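Local coordinates for protein ORF73 (Murid herpesvirus 4, PDB 2YQ1) that is a latency-associated nuclear antigen (LANA) whose C-terminal domain, the part described here, self-associates and probably binds DNA, at residues Val73-Val78 against Leu96-Glu101. Sequence-based numbering, arbitrary orientation.
Sequences VLSTPV and LLSFVE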
# COMPACT_ATOMS: atom_id res chain seq x y z
N VAL C 73 5.48 13.57 6.61
CA VAL C 73 4.78 12.73 5.65
C VAL C 73 5.74 11.94 4.76
O VAL C 73 6.60 12.50 4.08
CB VAL C 73 3.74 13.51 4.80
CG1 VAL C 73 4.38 14.70 4.10
CG2 VAL C 73 3.07 12.58 3.80
N LEU C 74 5.61 10.62 4.81
CA LEU C 74 6.50 9.73 4.08
C LEU C 74 5.72 8.97 3.01
O LEU C 74 4.72 8.31 3.31
CB LEU C 74 7.17 8.75 5.04
CG LEU C 74 7.75 9.35 6.32
CD1 LEU C 74 8.32 8.26 7.20
CD2 LEU C 74 8.80 10.39 5.98
N SER C 75 6.18 9.05 1.77
CA SER C 75 5.49 8.40 0.67
C SER C 75 6.26 7.23 0.07
O SER C 75 7.46 7.32 -0.19
CB SER C 75 5.13 9.41 -0.42
OG SER C 75 4.18 10.34 0.05
N THR C 76 5.56 6.12 -0.13
CA THR C 76 6.11 4.98 -0.85
C THR C 76 6.38 5.36 -2.30
O THR C 76 5.80 6.32 -2.81
CB THR C 76 5.12 3.79 -0.85
OG1 THR C 76 3.96 4.14 -1.62
CG2 THR C 76 4.68 3.43 0.56
N PRO C 77 7.25 4.60 -2.97
CA PRO C 77 7.30 4.77 -4.42
C PRO C 77 6.01 4.26 -5.05
O PRO C 77 5.18 3.65 -4.37
CB PRO C 77 8.47 3.87 -4.84
CG PRO C 77 8.61 2.88 -3.74
CD PRO C 77 8.23 3.61 -2.49
N VAL C 78 5.85 4.49 -6.34
CA VAL C 78 4.63 4.09 -7.02
C VAL C 78 4.61 2.60 -7.30
O VAL C 78 5.55 2.05 -7.86
CB VAL C 78 4.43 4.86 -8.34
CG1 VAL C 78 3.03 4.62 -8.87
CG2 VAL C 78 4.67 6.35 -8.14
N LEU C 96 0.22 5.00 -4.53
CA LEU C 96 1.26 5.10 -3.52
C LEU C 96 0.61 5.38 -2.17
O LEU C 96 -0.57 5.74 -2.10
CB LEU C 96 2.29 6.18 -3.88
CG LEU C 96 1.88 7.64 -4.11
CD1 LEU C 96 1.62 8.40 -2.81
CD2 LEU C 96 2.95 8.35 -4.92
N LEU C 97 1.38 5.21 -1.10
CA LEU C 97 0.88 5.51 0.23
C LEU C 97 1.67 6.67 0.81
O LEU C 97 2.90 6.66 0.82
CB LEU C 97 1.03 4.28 1.14
CG LEU C 97 0.24 3.06 0.68
CD1 LEU C 97 0.59 1.84 1.50
CD2 LEU C 97 -1.24 3.37 0.78
N SER C 98 0.95 7.68 1.29
CA SER C 98 1.57 8.78 2.00
C SER C 98 1.23 8.65 3.47
O SER C 98 0.11 8.96 3.88
CB SER C 98 1.06 10.12 1.46
OG SER C 98 1.35 10.26 0.09
N PHE C 99 2.21 8.22 4.26
CA PHE C 99 1.99 7.98 5.68
C PHE C 99 2.07 9.26 6.50
O PHE C 99 2.93 10.12 6.27
CB PHE C 99 3.00 6.96 6.21
CG PHE C 99 2.96 5.64 5.50
CD1 PHE C 99 2.05 4.66 5.88
CD2 PHE C 99 3.82 5.37 4.45
CE1 PHE C 99 2.01 3.44 5.22
CE2 PHE C 99 3.78 4.16 3.79
CZ PHE C 99 2.87 3.19 4.18
N VAL C 100 1.16 9.40 7.46
CA VAL C 100 1.13 10.55 8.35
C VAL C 100 0.81 10.08 9.76
O VAL C 100 0.52 8.91 9.99
CB VAL C 100 0.06 11.58 7.91
CG1 VAL C 100 0.45 12.24 6.59
CG2 VAL C 100 -1.31 10.92 7.82
N GLU C 101 0.84 11.01 10.71
CA GLU C 101 0.68 10.68 12.13
C GLU C 101 -0.69 10.14 12.51
O GLU C 101 -0.80 9.09 13.14
CB GLU C 101 1.03 11.90 12.99
CG GLU C 101 0.97 11.66 14.48
CD GLU C 101 1.42 12.87 15.27
OE1 GLU C 101 1.86 13.85 14.64
OE2 GLU C 101 1.32 12.84 16.52
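Leu74 and Phe99 form an antiparallel hydrogen-bonded pair: Leu74 N donates to Phe99 O over 3.1 Å, and Phe99 N returns a bond of 2.7 Å to Leu74 O. Beyond them Thr76 N reaches Leu97 O at 2.9 Å, an oxygen also approached by the CA-H of Ser75. The return bond of this pair goes to a side chain instead of the backbone, while Thr76 O turns to His65 ND1. Thr76 OG1, set between its own N and carbonyl carbon (chi1 67°), accepts a hydrogen bond from Leu97 N at 2.8 Å, nearly straight (172° at the hydrogen), and donates within its own strand to Pro77 O; one hydroxyl thus ties strand 94-100 to 74-80 where the latter breaks its regular course. This strand is an outermost one of the four-stranded antiparallel sheet in the LANA DNA-binding domain; strand 94-100 lies inside, bonded on its other side to strand 49-55. On the sheet face turned to helices 60-67 and 103-120, Ser75 and Ser98 form a non-hydrogen-bonded pair whose buried hydroxyls meet at 2.8 Å, Ser98 OG donating to Ser75 OG, which also bonds Ile68 O. Apolar contacts flank the serines: Val73 CG2 lies beside Val100 CG1 at 3.8 Å, both near helix 103-120, and Val78 CG2 touches Leu96 CD2 more loosely. On the other face the Phe99 ring is met at its edge, near the ring plane, by Leu74 O and by Thr76 CG2, the latter 3.4 Å from CE2; Phe135 packs edge-to-face on the same ring. Pro82 of the second subunit packs on Leu74 and Phe99, and Cys80 of that subunit packs on Thr76, which places this face at the dimer interface.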